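Local atomic coordinates of protein similar to metal-dependent hydrolase (Staphylococcus aureus subsp. aureus Mu50, PDB entry 3ESH), a protein that is probably a metal-dependent hydrolase of the metallo-beta-lactamase superfamily. Residues 238-242 with 243-247. Sequence-based numbering, arbitrary orientation.
Sequences PYFIQ and QQYWF
Phe240 and Tyr245 meet in a local contact where helix 226-242 ends and the chain turns into strand 246-248. The turn is a Schellman motif. Its outer bond runs from Tyr245 N to Phe240 O (2.8 Å). Its inner bond joins Gln244 N to Ile241 O (2.8 Å). Gln244, the C-prime residue, has a positive phi of 59°, as the motif requires. Gln243 N still bonds to Tyr239 O, as in a regular helical turn.

The turn also brings side chains together at the helix end. The edge of the Phe240 ring points at the face of the Tyr245 ring, with the planes at 57°. Phe240 CD1 sits over the centre of that face. Phe247 packs on Phe240 as well, its CZ 3.5 Å from Phe240 CB. Ile241 CG1 lies at the Phe247 ring edge. Val202 of strand 199-203 touches Phe240, Tyr245 and Phe247, so this apolar cluster seats the helix end against the sheet.

Tyr239, Gln242 and Gln243 form a more polar part of the contact; Gln242 also packs on Ile130 of the second subunit. Gln243 CG is anti to its carbonyl carbon (chi1 -68°), which lays it over one face of the Tyr239 ring as a CH-pi contact. The Gln243 chain then bends, and NE2 donates to Gln242 OE1 at 2.6 Å, with that oxygen in the Gln243 amide plane.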
loop_
_atom_site.group_PDB
_atom_site.type_symbol
_atom_site.label_atom_id
_atom_site.label_comp_id
_atom_site.label_asym_id
_atom_site.label_seq_id
_atom_site.Cartn_x
_atom_site.Cartn_y
_atom_site.Cartn_z
ATOM N N PRO A 238 -20.194 18.474 -5.447
ATOM C CA PRO A 238 -21.640 18.231 -5.473
ATOM C C PRO A 238 -22.255 18.297 -4.064
ATOM O O PRO A 238 -23.372 18.776 -3.881
ATOM C CB PRO A 238 -21.743 16.831 -6.084
ATOM C CG PRO A 238 -20.559 16.783 -7.008
ATOM C CD PRO A 238 -19.469 17.408 -6.161
ATOM N N TYR A 239 -21.510 17.809 -3.078
ATOM C CA TYR A 239 -21.970 17.817 -1.690
ATOM C C TYR A 239 -22.065 19.239 -1.145
ATOM O O TYR A 239 -23.083 19.627 -0.583
ATOM C CB TYR A 239 -21.018 17.006 -0.812
ATOM C CG TYR A 239 -21.329 17.098 0.667
ATOM C CD1 TYR A 239 -22.433 16.437 1.210
ATOM C CD2 TYR A 239 -20.561 17.903 1.506
ATOM C CE1 TYR A 239 -22.767 16.580 2.549
ATOM C CE2 TYR A 239 -20.887 18.057 2.843
ATOM C CZ TYR A 239 -21.992 17.394 3.361
ATOM O OH TYR A 239 -22.322 17.560 4.692
ATOM N N PHE A 240 -20.995 20.009 -1.301
ATOM C CA PHE A 240 -20.975 21.376 -0.826
ATOM C C PHE A 240 -22.061 22.221 -1.494
ATOM O O PHE A 240 -22.612 23.143 -0.878
ATOM C CB PHE A 240 -19.606 22.007 -1.068
ATOM C CG PHE A 240 -18.520 21.451 -0.194
ATOM C CD1 PHE A 240 -18.729 21.293 1.181
ATOM C CD2 PHE A 240 -17.285 21.099 -0.732
ATOM C CE1 PHE A 240 -17.718 20.793 2.004
ATOM C CE2 PHE A 240 -16.269 20.599 0.082
ATOM C CZ PHE A 240 -16.485 20.444 1.449
ATOM N N ILE A 241 -22.365 21.911 -2.750
ATOM C CA ILE A 241 -23.402 22.639 -3.468
ATOM C C ILE A 241 -24.765 22.241 -2.913
ATOM O O ILE A 241 -25.601 23.088 -2.629
ATOM C CB ILE A 241 -23.342 22.354 -4.987
ATOM C CG1 ILE A 241 -22.128 23.066 -5.596
ATOM C CG2 ILE A 241 -24.616 22.831 -5.666
ATOM C CD1 ILE A 241 -21.946 22.828 -7.087
ATOM N N GLN A 242 -24.969 20.945 -2.734
ATOM C CA GLN A 242 -26.232 20.435 -2.207
ATOM C C GLN A 242 -26.497 21.046 -0.827
ATOM O O GLN A 242 -27.640 21.291 -0.457
ATOM C CB GLN A 242 -26.165 18.907 -2.116
ATOM C CG GLN A 242 -27.482 18.202 -1.802
ATOM C CD GLN A 242 -27.943 18.398 -0.366
ATOM O OE1 GLN A 242 -27.184 18.186 0.583
ATOM N NE2 GLN A 242 -29.199 18.796 -0.199
ATOM N N GLN A 243 -25.425 21.306 -0.082
ATOM C CA GLN A 243 -25.517 21.883 1.255
ATOM C C GLN A 243 -25.506 23.406 1.243
ATOM O O GLN A 243 -25.466 24.045 2.304
ATOM C CB GLN A 243 -24.370 21.370 2.122
ATOM C CG GLN A 243 -24.474 19.893 2.433
ATOM C CD GLN A 243 -25.554 19.606 3.441
ATOM O OE1 GLN A 243 -25.427 19.975 4.605
ATOM N NE2 GLN A 243 -26.629 18.957 3.003
ATOM N N GLN A 244 -25.540 23.981 0.047
ATOM C CA GLN A 244 -25.561 25.428 -0.115
ATOM C C GLN A 244 -24.362 26.145 0.504
ATOM O O GLN A 244 -24.511 27.159 1.191
ATOM C CB GLN A 244 -26.854 26.002 0.455
ATOM C CG GLN A 244 -28.107 25.503 -0.239
ATOM C CD GLN A 244 -29.257 26.502 -0.167
ATOM O OE1 GLN A 244 -30.382 26.202 -0.574
ATOM N NE2 GLN A 244 -28.977 27.701 0.346
ATOM N N TYR A 245 -23.174 25.615 0.236
ATOM C CA TYR A 245 -21.937 26.190 0.737
ATOM C C TYR A 245 -21.476 27.370 -0.108
ATOM O O TYR A 245 -21.794 27.466 -1.295
ATOM C CB TYR A 245 -20.809 25.165 0.702
ATOM C CG TYR A 245 -20.610 24.348 1.949
ATOM C CD1 TYR A 245 -21.529 23.369 2.329
ATOM C CD2 TYR A 245 -19.461 24.503 2.713
ATOM C CE1 TYR A 245 -21.295 22.559 3.443
ATOM C CE2 TYR A 245 -19.219 23.704 3.817
ATOM C CZ TYR A 245 -20.133 22.733 4.175
ATOM O OH TYR A 245 -19.855 21.918 5.240
ATOM N N TRP A 246 -20.728 28.269 0.519
ATOM C CA TRP A 246 -20.143 29.399 -0.174
ATOM C C TRP A 246 -18.744 28.907 -0.507
ATOM O O TRP A 246 -18.051 28.379 0.363
ATOM C CB TRP A 246 -20.024 30.612 0.744
ATOM C CG TRP A 246 -21.219 31.494 0.753
ATOM C CD1 TRP A 246 -22.248 31.476 1.648
ATOM C CD2 TRP A 246 -21.513 32.528 -0.180
ATOM N NE1 TRP A 246 -23.165 32.443 1.329
ATOM C CE2 TRP A 246 -22.737 33.104 0.206
ATOM C CE3 TRP A 246 -20.858 33.024 -1.313
ATOM C CZ2 TRP A 246 -23.323 34.161 -0.498
ATOM C CZ3 TRP A 246 -21.442 34.075 -2.013
ATOM C CH2 TRP A 246 -22.664 34.630 -1.600
ATOM N N PHE A 247 -18.327 29.053 -1.756
ATOM C CA PHE A 247 -16.994 28.623 -2.138
ATOM C C PHE A 247 -16.086 29.836 -2.099
ATOM O O PHE A 247 -16.330 30.821 -2.795
ATOM C CB PHE A 247 -17.012 28.021 -3.540
ATOM C CG PHE A 247 -17.578 26.624 -3.599
ATOM C CD1 PHE A 247 -16.747 25.520 -3.482
ATOM C CD2 PHE A 247 -18.940 26.415 -3.788
ATOM C CE1 PHE A 247 -17.252 24.234 -3.556
ATOM C CE2 PHE A 247 -19.463 25.128 -3.864
ATOM C CZ PHE A 247 -18.618 24.036 -3.748
#